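Type ii site-specific deoxyribonuclease (Klebsiella pneumoniae, PDB 6EKR) probably cuts double-stranded DNA at a specific sequence, as a type II restriction endonuclease with a PD-(D/E)xK nuclease fold. Local coordinates at residues 1-6 and 29-34; 182-187 and 295-300; 245-250 and 270-275. The protein carries 2 engineered substitutions. All coordinates share one frame; numbering follows the deposited sequence.

Interaction 1 of 3, residues 1-6 and 29-34; sequences MDILKE and IEHAML
Both His31 and Leu4 hold CG anti to the backbone N (chi1 -179° in each), which directs CG of each, from helix 22-39 and from the start of helix 3-16, toward the space between the two helices. His31 is the residue on which the contact turns, since Met1, Ile3 and Leu4 all gather round its ring. Leu4 CD1 comes to the ring edge, 3.8 Å from His31 CD2. Ile3 lies across the imidazole at about a right angle and meets the far end of the ring, with its CG2 3.7 Å from His31 CE1. The amino terminus is also near: Met1 N lies in the ring plane at the edge, 3.8 Å from His31 NE2, a distance too long to be counted as a hydrogen bond. The same Leu4 CD1 that touches the ring also meets the next residue of helix 22-39, with Ala32 CB 3.8 Å away. Leu4 is buried further by Cys121 and Phe122 of helix 101-125, whereas Ile3 stays on the solvent side. The two short segments run in nearly opposite directions, and with only a brief connection between residues 16 and 22 this is the packing of an antiparallel helical hairpin, here formed by the first two helices of the chain.

Interaction 2 of 3, residues 182-187 and 295-300; sequences IKSAYA and SFFRSQ. Engineered in segment 182-187: Ala185 (natural residue Lys), Ala187 (natural residue Lys).
A Schellman motif with Gln300 as its C-prime residue closes helix 286-298, and the last turn of that helix lies against the end of strand 179-183, an outermost strand of the five-stranded mixed sheet in the nuclease core. Phe297 is the side chain that joins them. Its CG stands anti to the carbonyl carbon (chi1 -77°), and the ring extends to the strand with its rim foremost. The backbone at and just past the strand's end meets the ring edge: Ile182 O lies in the ring plane, 3.4 Å from Phe297 CZ, and Ser184 N lies in the plane too, 3.6 Å from Phe297 CE1. Side chains close in beside these backbone atoms. The CG2 branch of Ile182, whose side chain crosses the phenylalanine obliquely, comes to Phe297 CZ at 3.4 Å, while Ser184 CB sits 3.7 Å from Phe297 CE1. Phe296 CD2 lies over one face of the Phe297 ring, offset toward the rim. Val191 of the adjacent strand 190-194 touches both Ile182 and Phe297, and Glu152 touches them as well, so Val191 and Glu152 flank the junction. Beyond the strand the loop brings Ala187 to the helix end; Ala185 and Ala187 are engineered, both lysine in the natural protein. Positive phi at Gln300 (73°) turns the chain out of the helix, and the methyl group CB of the engineered Ala187 comes within 3.5 Å of Gln300 O.

Interaction 3 of 3, residues 245-250 and 270-275; sequences CVPGTI and ERYLER
The backbone N of Val246, the N-cap residue of helix 247-257, donates a nearly straight hydrogen bond to Tyr272 OH (2.9 Å, 171° at the hydrogen). Val246 O in turn accepts a bond from Ile250 N, one turn on; the hydroxyl thus bonds to the N-cap residue, whose own carbonyl takes the first helical bond of the segment. Tyr272 comes from the 3-10 segment 270-273 and is buried, with Cys245 forming a sulfur-aromatic contact over one face of its ring. With SG anti to the carbonyl carbon (chi1 -64°), the sulfur stands 3.8 Å from the ring centroid and 16° off the normal. Cys245 CB packs nearby, 3.4 Å from Tyr272 CE1, and Ile250 crosses the tyrosine side chain at about a right angle, touching its hydroxyl end through CD1. Met263 of strand 262-265 and Leu277 of helix 275-278 also touch both Ile250 and Tyr272. The next pair lies nearer the surface: Arg271, its chain bent at chi2, meets Pro247 while NH2 makes a salt bridge with Asp276. Pro247 CB sits over one guanidinium face, offset toward the rim, at 3.6 Å from Arg271 NH2.

Overall arrangement
The centre of interaction 1 lies about 35 Å from those of interactions 2 and 3, which are about 30 Å from each other. Interaction 1 closes first along the chain, pairing the first two helices, and lies on the opposite side of the chain's centre from interaction 3. Interaction 2 joins strand 179-183 to the C-terminal helix 286-298, closing a loop that contains most of the mixed sheet and, nested within it, interaction 3, whose segments precede and follow strand 262-265 of that sheet in the chain. The contacts thus join separate parts of the fold: the N-terminal helices, the sheet edge, and the region at the second subunit, where Thr249 bonds to Asp167 of that chain.

Interaction 1 of 3, residues 1-6 and 29-34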
HETATM    1  N   MSE A   1       0.816   1.475  31.868  1.00 83.18           N
HETATM    2  CA  MSE A   1       1.007   0.283  30.998  1.00 84.02           C
HETATM    3  C   MSE A   1      -0.242   0.050  30.165  1.00 82.37           C
HETATM    4  O   MSE A   1      -0.180  -0.014  28.931  1.00 82.47           O
HETATM    5  CB  MSE A   1       1.341  -0.951  31.843  1.00 83.93           C
HETATM    6  CG  MSE A   1       2.817  -1.051  32.223  1.00 85.27           C
HETATM    7 SE   MSE A   1       3.200  -2.098  33.842  1.00 89.02          SE
HETATM    8  CE  MSE A   1       5.161  -2.008  33.843  1.00 86.30           C
ATOM      9  N   ASP A   2      -1.370  -0.077  30.865  1.00 81.02           N
ATOM     10  CA  ASP A   2      -2.713  -0.167  30.268  1.00 79.17           C
ATOM     11  C   ASP A   2      -3.416   1.164  30.528  1.00 77.30           C
ATOM     12  O   ASP A   2      -4.471   1.467  29.977  1.00 76.69           O
ATOM     13  CB  ASP A   2      -3.483  -1.324  30.915  1.00 79.56           C
ATOM     14  CG  ASP A   2      -4.890  -1.472  30.371  1.00 80.53           C
ATOM     15  OD1 ASP A   2      -5.060  -1.473  29.123  1.00 81.23           O
ATOM     16  OD2 ASP A   2      -5.820  -1.594  31.205  1.00 81.29           O
ATOM     17  N   ILE A   3      -2.781   1.943  31.395  1.00 75.29           N
ATOM     18  CA  ILE A   3      -3.176   3.288  31.742  1.00 73.31           C
ATOM     19  C   ILE A   3      -2.832   4.217  30.590  1.00 71.79           C
ATOM     20  O   ILE A   3      -3.468   5.258  30.419  1.00 71.72           O
ATOM     21  CB  ILE A   3      -2.407   3.764  33.002  1.00 73.46           C
ATOM     22  CG1 ILE A   3      -2.578   2.771  34.165  1.00 73.41           C
ATOM     23  CG2 ILE A   3      -2.843   5.167  33.419  1.00 73.55           C
ATOM     24  CD1 ILE A   3      -1.674   1.535  34.113  1.00 73.24           C
ATOM     25  N   LEU A   4      -1.826   3.834  29.804  1.00 69.82           N
ATOM     26  CA  LEU A   4      -1.378   4.650  28.683  1.00 67.97           C
ATOM     27  C   LEU A   4      -2.422   4.712  27.564  1.00 66.97           C
ATOM     28  O   LEU A   4      -2.719   5.802  27.067  1.00 66.59           O
ATOM     29  CB  LEU A   4      -0.019   4.172  28.163  1.00 67.79           C
ATOM     30  CG  LEU A   4       0.604   4.949  26.998  1.00 66.71           C
ATOM     31  CD1 LEU A   4       1.132   6.315  27.430  1.00 65.32           C
ATOM     32  CD2 LEU A   4       1.687   4.118  26.364  1.00 65.20           C
ATOM     33  N   LYS A   5      -2.976   3.553  27.194  1.00 65.79           N
ATOM     34  CA  LYS A   5      -4.045   3.457  26.192  1.00 64.96           C
ATOM     35  C   LYS A   5      -5.264   4.294  26.586  1.00 64.14           C
ATOM     36  O   LYS A   5      -5.736   5.131  25.813  1.00 63.89           O
ATOM     37  CB  LYS A   5      -4.470   2.001  25.976  1.00 65.12           C
ATOM     38  CG  LYS A   5      -5.214   1.767  24.655  1.00 66.49           C
ATOM     39  CD  LYS A   5      -6.272   0.659  24.764  1.00 68.62           C
ATOM     40  CE  LYS A   5      -7.259   0.707  23.576  1.00 69.20           C
ATOM     41  NZ  LYS A   5      -8.525  -0.060  23.807  1.00 68.39           N
ATOM     42  N   GLU A   6      -5.759   4.058  27.797  1.00 63.17           N
ATOM     43  CA  GLU A   6      -6.860   4.823  28.344  1.00 62.62           C
ATOM     44  C   GLU A   6      -6.554   6.309  28.166  1.00 61.21           C
ATOM     45  O   GLU A   6      -7.393   7.067  27.673  1.00 61.17           O
ATOM     46  CB  GLU A   6      -7.076   4.450  29.816  1.00 62.51           C
ATOM     47  CG  GLU A   6      -8.094   5.307  30.581  1.00 64.09           C
ATOM     48  CD  GLU A   6      -7.835   5.343  32.105  1.00 64.88           C
ATOM     49  OE1 GLU A   6      -6.650   5.259  32.536  1.00 67.26           O
ATOM     50  OE2 GLU A   6      -8.825   5.466  32.875  1.00 67.57           O
ATOM     51  N   ILE A  29       2.165  12.178  27.055  1.00 49.45           N
ATOM     52  CA  ILE A  29       3.618  12.305  27.017  1.00 49.42           C
ATOM     53  C   ILE A  29       4.198  12.119  28.412  1.00 49.66           C
ATOM     54  O   ILE A  29       5.088  11.284  28.607  1.00 50.01           O
ATOM     55  CB  ILE A  29       4.087  13.629  26.396  1.00 49.14           C
ATOM     56  CG1 ILE A  29       3.513  13.781  24.987  1.00 48.33           C
ATOM     57  CG2 ILE A  29       5.595  13.624  26.304  1.00 49.40           C
ATOM     58  CD1 ILE A  29       3.416  15.202  24.492  1.00 47.68           C
ATOM     59  N   GLU A  30       3.668  12.862  29.379  0.50 49.74           N
ATOM     60  CA  GLU A  30       4.105  12.740  30.759  0.50 49.98           C
ATOM     61  C   GLU A  30       4.197  11.279  31.166  0.50 50.38           C
ATOM     62  O   GLU A  30       5.207  10.840  31.697  0.50 50.13           O
ATOM     63  CB  GLU A  30       3.157  13.494  31.686  0.50 49.83           C
ATOM     64  CG  GLU A  30       3.434  13.288  33.167  0.50 49.78           C
ATOM     65  CD  GLU A  30       2.845  14.381  34.034  0.50 49.85           C
ATOM     66  OE1 GLU A  30       2.614  15.497  33.519  0.50 49.93           O
ATOM     67  OE2 GLU A  30       2.621  14.124  35.236  0.50 49.71           O
ATOM     68  N   HIS A  31       3.147  10.527  30.865  1.00 51.36           N
ATOM     69  CA  HIS A  31       2.997   9.159  31.358  1.00 52.26           C
ATOM     70  C   HIS A  31       3.837   8.136  30.613  1.00 52.34           C
ATOM     71  O   HIS A  31       4.302   7.167  31.212  1.00 52.49           O
ATOM     72  CB  HIS A  31       1.521   8.744  31.341  1.00 52.78           C
ATOM     73  CG  HIS A  31       1.267   7.360  31.863  1.00 54.35           C
ATOM     74  ND1 HIS A  31       0.991   7.101  33.190  1.00 55.90           N
ATOM     75  CD2 HIS A  31       1.243   6.161  31.233  1.00 54.70           C
ATOM     76  CE1 HIS A  31       0.805   5.803  33.354  1.00 56.27           C
ATOM     77  NE2 HIS A  31       0.960   5.209  32.183  1.00 55.80           N
ATOM     78  N   ALA A  32       4.016   8.331  29.311  1.00 52.59           N
ATOM     79  CA  ALA A  32       4.845   7.418  28.531  1.00 52.82           C
ATOM     80  C   ALA A  32       6.306   7.560  28.944  1.00 53.09           C
ATOM     81  O   ALA A  32       7.025   6.556  29.064  1.00 52.76           O
ATOM     82  CB  ALA A  32       4.679   7.677  27.046  1.00 52.91           C
HETATM   83  N   MSE A  33       6.722   8.811  29.170  1.00 53.38           N
HETATM   84  CA  MSE A  33       8.074   9.133  29.631  1.00 54.14           C
HETATM   85  C   MSE A  33       8.396   8.511  30.993  1.00 53.75           C
HETATM   86  O   MSE A  33       9.443   7.888  31.161  1.00 53.75           O
HETATM   87  CB  MSE A  33       8.286  10.647  29.680  1.00 54.61           C
HETATM   88  CG  MSE A  33       8.456  11.307  28.319  1.00 57.86           C
HETATM   89 SE   MSE A  33      10.082  10.744  27.381  1.00 66.76          SE
HETATM   90  CE  MSE A  33      11.389  11.711  28.463  1.00 64.55           C
ATOM     91  N   LEU A  34       7.489   8.663  31.955  1.00 53.37           N
ATOM     92  CA  LEU A  34       7.683   8.091  33.277  1.00 53.03           C
ATOM     93  C   LEU A  34       7.590   6.569  33.268  1.00 53.15           C
ATOM     94  O   LEU A  34       8.184   5.907  34.118  1.00 53.41           O
ATOM     95  CB  LEU A  34       6.703   8.688  34.292  1.00 52.82           C
ATOM     96  CG  LEU A  34       6.793  10.195  34.565  1.00 52.21           C
ATOM     97  CD1 LEU A  34       5.734  10.628  35.546  1.00 51.03           C
ATOM     98  CD2 LEU A  34       8.164  10.606  35.058  1.00 52.28           C
TER

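Interaction 2 of 3, residues 182-187 and 295-300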
ATOM      1  N   ILE A 182      -4.804  22.185   7.090  1.00 53.87           N
ATOM      2  CA  ILE A 182      -4.871  23.544   7.611  1.00 54.35           C
ATOM      3  C   ILE A 182      -5.136  24.479   6.447  1.00 55.12           C
ATOM      4  O   ILE A 182      -4.335  24.539   5.520  1.00 55.67           O
ATOM      5  CB  ILE A 182      -3.572  23.964   8.304  1.00 53.97           C
ATOM      6  CG1 ILE A 182      -3.196  22.955   9.395  1.00 54.08           C
ATOM      7  CG2 ILE A 182      -3.735  25.345   8.887  1.00 53.86           C
ATOM      8  CD1 ILE A 182      -1.807  23.120   9.955  1.00 54.02           C
ATOM      9  N   LYS A 183      -6.266  25.188   6.492  1.00 55.85           N
ATOM     10  CA  LYS A 183      -6.640  26.161   5.467  1.00 56.54           C
ATOM     11  C   LYS A 183      -6.326  27.579   5.925  1.00 56.97           C
ATOM     12  O   LYS A 183      -6.576  27.931   7.079  1.00 56.95           O
ATOM     13  CB  LYS A 183      -8.126  26.041   5.113  1.00 56.68           C
ATOM     14  CG  LYS A 183      -8.631  27.158   4.212  1.00 57.38           C
ATOM     15  CD  LYS A 183     -10.028  26.888   3.681  1.00 58.79           C
ATOM     16  CE  LYS A 183     -10.542  28.057   2.821  1.00 59.32           C
ATOM     17  NZ  LYS A 183      -9.729  28.310   1.592  1.00 59.46           N
ATOM     18  N   SER A 184      -5.779  28.381   5.009  1.00 57.79           N
ATOM     19  CA  SER A 184      -5.392  29.769   5.297  1.00 58.40           C
ATOM     20  C   SER A 184      -6.604  30.675   5.445  1.00 58.91           C
ATOM     21  O   SER A 184      -7.474  30.716   4.567  1.00 59.04           O
ATOM     22  CB  SER A 184      -4.460  30.327   4.215  1.00 58.22           C
ATOM     23  OG  SER A 184      -3.985  31.616   4.576  1.00 57.95           O
ATOM     24  N   ALA A 185      -6.642  31.405   6.555  1.00 59.44           N
ATOM     25  CA  ALA A 185      -7.737  32.325   6.844  1.00 60.27           C
ATOM     26  C   ALA A 185      -7.899  33.451   5.815  1.00 60.82           C
ATOM     27  O   ALA A 185      -8.963  34.065   5.735  1.00 60.93           O
ATOM     28  CB  ALA A 185      -7.554  32.914   8.223  1.00 60.34           C
ATOM     29  N   TYR A 186      -6.854  33.693   5.020  1.00 61.48           N
ATOM     30  CA  TYR A 186      -6.712  34.936   4.252  1.00 61.98           C
ATOM     31  C   TYR A 186      -6.694  34.762   2.729  1.00 61.81           C
ATOM     32  O   TYR A 186      -6.853  35.737   1.979  1.00 61.79           O
ATOM     33  CB  TYR A 186      -5.462  35.692   4.721  1.00 62.60           C
ATOM     34  CG  TYR A 186      -5.421  35.896   6.221  1.00 63.70           C
ATOM     35  CD1 TYR A 186      -6.105  36.958   6.822  1.00 64.61           C
ATOM     36  CD2 TYR A 186      -4.709  35.016   7.045  1.00 64.71           C
ATOM     37  CE1 TYR A 186      -6.078  37.136   8.211  1.00 65.53           C
ATOM     38  CE2 TYR A 186      -4.672  35.182   8.429  1.00 65.10           C
ATOM     39  CZ  TYR A 186      -5.356  36.243   9.008  1.00 65.02           C
ATOM     40  OH  TYR A 186      -5.319  36.401  10.377  1.00 64.39           O
ATOM     41  N   ALA A 187      -6.499  33.522   2.285  1.00 61.39           N
ATOM     42  CA  ALA A 187      -6.496  33.182   0.867  1.00 60.98           C
ATOM     43  C   ALA A 187      -6.994  31.746   0.665  1.00 60.86           C
ATOM     44  O   ALA A 187      -6.895  30.908   1.577  1.00 60.90           O
ATOM     45  CB  ALA A 187      -5.095  33.351   0.286  1.00 60.83           C
ATOM     46  N   SER A 295       6.106  29.665   7.663  1.00 51.90           N
ATOM     47  CA  SER A 295       6.512  30.479   6.536  1.00 52.01           C
ATOM     48  C   SER A 295       5.437  30.492   5.450  1.00 52.20           C
ATOM     49  O   SER A 295       5.119  31.552   4.917  1.00 52.25           O
ATOM     50  CB  SER A 295       7.850  29.976   5.996  1.00 51.99           C
ATOM     51  OG  SER A 295       8.091  30.423   4.675  1.00 52.81           O
ATOM     52  N   PHE A 296       4.871  29.318   5.153  1.00 52.64           N
ATOM     53  CA  PHE A 296       3.815  29.154   4.142  1.00 52.79           C
ATOM     54  C   PHE A 296       2.629  30.041   4.427  1.00 53.92           C
ATOM     55  O   PHE A 296       2.090  30.685   3.518  1.00 54.06           O
ATOM     56  CB  PHE A 296       3.344  27.692   4.060  1.00 51.89           C
ATOM     57  CG  PHE A 296       2.176  27.468   3.121  1.00 49.83           C
ATOM     58  CD1 PHE A 296       2.392  27.176   1.779  1.00 48.11           C
ATOM     59  CD2 PHE A 296       0.865  27.538   3.587  1.00 48.30           C
ATOM     60  CE1 PHE A 296       1.321  26.970   0.910  1.00 47.91           C
ATOM     61  CE2 PHE A 296      -0.215  27.332   2.728  1.00 47.24           C
ATOM     62  CZ  PHE A 296       0.012  27.044   1.391  1.00 48.39           C
ATOM     63  N   PHE A 297       2.221  30.061   5.689  1.00 55.25           N
ATOM     64  CA  PHE A 297       1.044  30.805   6.084  1.00 56.93           C
ATOM     65  C   PHE A 297       1.313  32.293   6.275  1.00 58.70           C
ATOM     66  O   PHE A 297       0.414  33.119   6.051  1.00 59.13           O
ATOM     67  CB  PHE A 297       0.388  30.174   7.307  1.00 56.11           C
ATOM     68  CG  PHE A 297      -0.409  28.940   6.984  1.00 55.17           C
ATOM     69  CD1 PHE A 297      -1.711  29.044   6.504  1.00 53.79           C
ATOM     70  CD2 PHE A 297       0.148  27.678   7.143  1.00 53.59           C
ATOM     71  CE1 PHE A 297      -2.447  27.917   6.203  1.00 52.52           C
ATOM     72  CE2 PHE A 297      -0.579  26.549   6.844  1.00 53.16           C
ATOM     73  CZ  PHE A 297      -1.883  26.669   6.372  1.00 53.71           C
ATOM     74  N   ARG A 298       2.541  32.634   6.667  1.00 60.57           N
ATOM     75  CA  ARG A 298       2.968  34.033   6.696  1.00 62.49           C
ATOM     76  C   ARG A 298       2.903  34.570   5.267  1.00 63.61           C
ATOM     77  O   ARG A 298       2.337  35.638   5.020  1.00 63.78           O
ATOM     78  CB  ARG A 298       4.374  34.182   7.299  1.00 62.37           C
ATOM     79  CG  ARG A 298       4.972  35.580   7.171  1.00 62.65           C
ATOM     80  CD  ARG A 298       6.166  35.813   8.103  1.00 63.10           C
ATOM     81  NE  ARG A 298       7.295  34.906   7.871  1.00 64.29           N
ATOM     82  CZ  ARG A 298       8.441  34.935   8.559  1.00 65.07           C
ATOM     83  NH1 ARG A 298       8.634  35.833   9.524  1.00 64.67           N
ATOM     84  NH2 ARG A 298       9.400  34.056   8.287  1.00 65.10           N
ATOM     85  N   SER A 299       3.447  33.792   4.334  1.00 65.09           N
ATOM     86  CA  SER A 299       3.341  34.077   2.909  1.00 66.62           C
ATOM     87  C   SER A 299       1.886  34.120   2.401  1.00 67.92           C
ATOM     88  O   SER A 299       1.616  34.668   1.332  1.00 67.98           O
ATOM     89  CB  SER A 299       4.143  33.045   2.126  1.00 66.39           C
ATOM     90  OG  SER A 299       3.902  33.159   0.741  1.00 66.54           O
ATOM     91  N   GLN A 300       0.963  33.540   3.168  1.00 69.62           N
ATOM     92  CA  GLN A 300      -0.462  33.478   2.805  1.00 71.37           C
ATOM     93  C   GLN A 300      -0.735  32.476   1.656  1.00 72.38           C
ATOM     94  O   GLN A 300      -1.838  32.426   1.095  1.00 72.59           O
ATOM     95  CB  GLN A 300      -1.022  34.896   2.531  1.00 71.25           C
ATOM     96  CG  GLN A 300      -1.042  35.803   3.801  1.00 72.13           C
ATOM     97  CD  GLN A 300      -1.104  37.313   3.518  1.00 71.91           C
ATOM     98  OE1 GLN A 300      -1.884  37.777   2.682  1.00 72.97           O
ATOM     99  NE2 GLN A 300      -0.288  38.082   4.237  1.00 71.24           N
TER

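Interaction 3 of 3, residues 245-250 and 270-275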
ATOM      1  N   CYS A 245      14.762   2.810   1.922  1.00 51.52           N
ATOM      2  CA  CYS A 245      14.635   3.930   1.004  1.00 51.02           C
ATOM      3  C   CYS A 245      14.380   3.517  -0.433  1.00 50.64           C
ATOM      4  O   CYS A 245      14.877   2.495  -0.916  1.00 50.47           O
ATOM      5  CB  CYS A 245      15.876   4.807   1.065  1.00 51.01           C
ATOM      6  SG  CYS A 245      16.107   5.562   2.650  1.00 51.63           S
ATOM      7  N   VAL A 246      13.613   4.349  -1.117  1.00 50.22           N
ATOM      8  CA  VAL A 246      13.211   4.073  -2.476  1.00 49.83           C
ATOM      9  C   VAL A 246      13.449   5.339  -3.338  1.00 49.65           C
ATOM     10  O   VAL A 246      12.505   5.930  -3.870  1.00 49.66           O
ATOM     11  CB  VAL A 246      11.733   3.521  -2.516  1.00 49.82           C
ATOM     12  CG1 VAL A 246      11.693   2.077  -2.087  1.00 49.27           C
ATOM     13  CG2 VAL A 246      10.812   4.322  -1.612  1.00 49.41           C
ATOM     14  N   PRO A 247      14.726   5.749  -3.488  1.00 49.48           N
ATOM     15  CA  PRO A 247      15.033   7.050  -4.086  1.00 49.36           C
ATOM     16  C   PRO A 247      14.557   7.168  -5.527  1.00 49.32           C
ATOM     17  O   PRO A 247      14.097   8.236  -5.927  1.00 49.10           O
ATOM     18  CB  PRO A 247      16.562   7.120  -4.020  1.00 49.32           C
ATOM     19  CG  PRO A 247      17.012   5.715  -3.919  1.00 49.27           C
ATOM     20  CD  PRO A 247      15.955   5.014  -3.136  1.00 49.66           C
ATOM     21  N   GLY A 248      14.660   6.074  -6.285  1.00 49.44           N
ATOM     22  CA  GLY A 248      14.169   6.027  -7.658  1.00 49.62           C
ATOM     23  C   GLY A 248      12.674   6.272  -7.724  1.00 50.11           C
ATOM     24  O   GLY A 248      12.188   7.041  -8.563  1.00 50.29           O
ATOM     25  N   THR A 249      11.942   5.627  -6.822  1.00 50.26           N
ATOM     26  CA  THR A 249      10.496   5.729  -6.790  1.00 50.65           C
ATOM     27  C   THR A 249      10.007   7.151  -6.484  1.00 50.83           C
ATOM     28  O   THR A 249       9.069   7.645  -7.117  1.00 51.02           O
ATOM     29  CB  THR A 249       9.917   4.677  -5.826  1.00 50.72           C
ATOM     30  OG1 THR A 249       9.859   3.425  -6.515  1.00 51.30           O
ATOM     31  CG2 THR A 249       8.519   5.039  -5.352  1.00 50.59           C
ATOM     32  N   ILE A 250      10.666   7.811  -5.541  1.00 50.90           N
ATOM     33  CA  ILE A 250      10.267   9.147  -5.122  1.00 50.97           C
ATOM     34  C   ILE A 250      10.533  10.153  -6.229  1.00 51.11           C
ATOM     35  O   ILE A 250       9.773  11.102  -6.407  1.00 51.15           O
ATOM     36  CB  ILE A 250      10.957   9.562  -3.808  1.00 50.84           C
ATOM     37  CG1 ILE A 250      10.625   8.553  -2.712  1.00 50.83           C
ATOM     38  CG2 ILE A 250      10.484  10.926  -3.364  1.00 51.16           C
ATOM     39  CD1 ILE A 250      11.450   8.708  -1.469  1.00 51.74           C
ATOM     40  N   GLU A 270      20.154   8.759   5.673  1.00 46.43           N
ATOM     41  CA  GLU A 270      21.336   9.245   4.981  1.00 47.12           C
ATOM     42  C   GLU A 270      21.193   9.241   3.458  1.00 47.36           C
ATOM     43  O   GLU A 270      21.648  10.184   2.805  1.00 48.12           O
ATOM     44  CB  GLU A 270      22.529   8.413   5.416  1.00 47.36           C
ATOM     45  CG  GLU A 270      23.795   8.623   4.626  1.00 48.78           C
ATOM     46  CD  GLU A 270      24.846   7.614   5.021  1.00 50.55           C
ATOM     47  OE1 GLU A 270      25.716   7.961   5.854  1.00 50.66           O
ATOM     48  OE2 GLU A 270      24.771   6.467   4.522  1.00 51.19           O
ATOM     49  N   ARG A 271      20.552   8.210   2.899  1.00 47.21           N
ATOM     50  CA  ARG A 271      20.329   8.137   1.452  1.00 47.24           C
ATOM     51  C   ARG A 271      19.519   9.312   0.912  1.00 47.69           C
ATOM     52  O   ARG A 271      19.786   9.793  -0.183  1.00 47.76           O
ATOM     53  CB  ARG A 271      19.659   6.815   1.061  1.00 47.09           C
ATOM     54  CG  ARG A 271      19.396   6.623  -0.447  1.00 46.61           C
ATOM     55  CD  ARG A 271      20.674   6.695  -1.280  1.00 46.76           C
ATOM     56  NE  ARG A 271      20.421   6.728  -2.722  1.00 46.70           N
ATOM     57  CZ  ARG A 271      20.202   7.836  -3.432  1.00 46.99           C
ATOM     58  NH1 ARG A 271      20.185   9.023  -2.845  1.00 46.81           N
ATOM     59  NH2 ARG A 271      19.984   7.758  -4.737  1.00 46.41           N
ATOM     60  N   TYR A 272      18.537   9.778   1.678  1.00 48.24           N
ATOM     61  CA  TYR A 272      17.679  10.867   1.224  1.00 48.65           C
ATOM     62  C   TYR A 272      18.344  12.253   1.316  1.00 49.42           C
ATOM     63  O   TYR A 272      17.725  13.261   0.962  1.00 49.85           O
ATOM     64  CB  TYR A 272      16.316  10.856   1.944  1.00 48.13           C
ATOM     65  CG  TYR A 272      15.367   9.733   1.543  1.00 47.61           C
ATOM     66  CD1 TYR A 272      15.626   8.921   0.442  1.00 47.97           C
ATOM     67  CD2 TYR A 272      14.195   9.497   2.257  1.00 47.76           C
ATOM     68  CE1 TYR A 272      14.752   7.898   0.068  1.00 48.14           C
ATOM     69  CE2 TYR A 272      13.318   8.463   1.898  1.00 47.95           C
ATOM     70  CZ  TYR A 272      13.602   7.670   0.800  1.00 47.64           C
ATOM     71  OH  TYR A 272      12.747   6.661   0.416  1.00 46.35           O
ATOM     72  N   LEU A 273      19.598  12.309   1.759  1.00 49.90           N
ATOM     73  CA  LEU A 273      20.301  13.594   1.860  1.00 50.57           C
ATOM     74  C   LEU A 273      21.064  14.004   0.588  1.00 51.09           C
ATOM     75  O   LEU A 273      21.708  15.058   0.541  1.00 51.21           O
ATOM     76  CB  LEU A 273      21.215  13.609   3.091  1.00 50.56           C
ATOM     77  CG  LEU A 273      20.473  13.938   4.396  1.00 50.66           C
ATOM     78  CD1 LEU A 273      21.431  14.120   5.559  1.00 50.21           C
ATOM     79  CD2 LEU A 273      19.578  15.179   4.229  1.00 50.40           C
ATOM     80  N   GLU A 274      20.958  13.169  -0.442  1.00 51.45           N
ATOM     81  CA  GLU A 274      21.705  13.317  -1.679  1.00 51.63           C
ATOM     82  C   GLU A 274      20.971  14.197  -2.689  1.00 52.10           C
ATOM     83  O   GLU A 274      19.738  14.300  -2.658  1.00 52.11           O
ATOM     84  CB  GLU A 274      21.934  11.934  -2.289  1.00 51.55           C
ATOM     85  CG  GLU A 274      22.618  10.934  -1.377  1.00 51.27           C
ATOM     86  CD  GLU A 274      24.109  11.151  -1.265  1.00 51.85           C
ATOM     87  OE1 GLU A 274      24.680  11.876  -2.103  1.00 53.29           O
ATOM     88  OE2 GLU A 274      24.722  10.593  -0.336  1.00 52.06           O
ATOM     89  N   ARG A 275      21.737  14.795  -3.604  1.00 52.47           N
ATOM     90  CA  ARG A 275      21.212  15.701  -4.629  1.00 52.87           C
ATOM     91  C   ARG A 275      20.186  15.081  -5.584  1.00 52.82           C
ATOM     92  O   ARG A 275      19.301  15.788  -6.067  1.00 52.50           O
ATOM     93  CB  ARG A 275      22.356  16.332  -5.437  1.00 53.50           C
ATOM     94  CG  ARG A 275      22.918  17.663  -4.898  1.00 54.93           C
ATOM     95  CD  ARG A 275      23.936  17.430  -3.783  1.00 57.69           C
ATOM     96  NE  ARG A 275      24.847  18.563  -3.614  1.00 60.88           N
ATOM     97  CZ  ARG A 275      25.904  18.572  -2.797  1.00 61.84           C
ATOM     98  NH1 ARG A 275      26.199  17.510  -2.055  1.00 61.73           N
ATOM     99  NH2 ARG A 275      26.674  19.651  -2.724  1.00 61.80           N
TER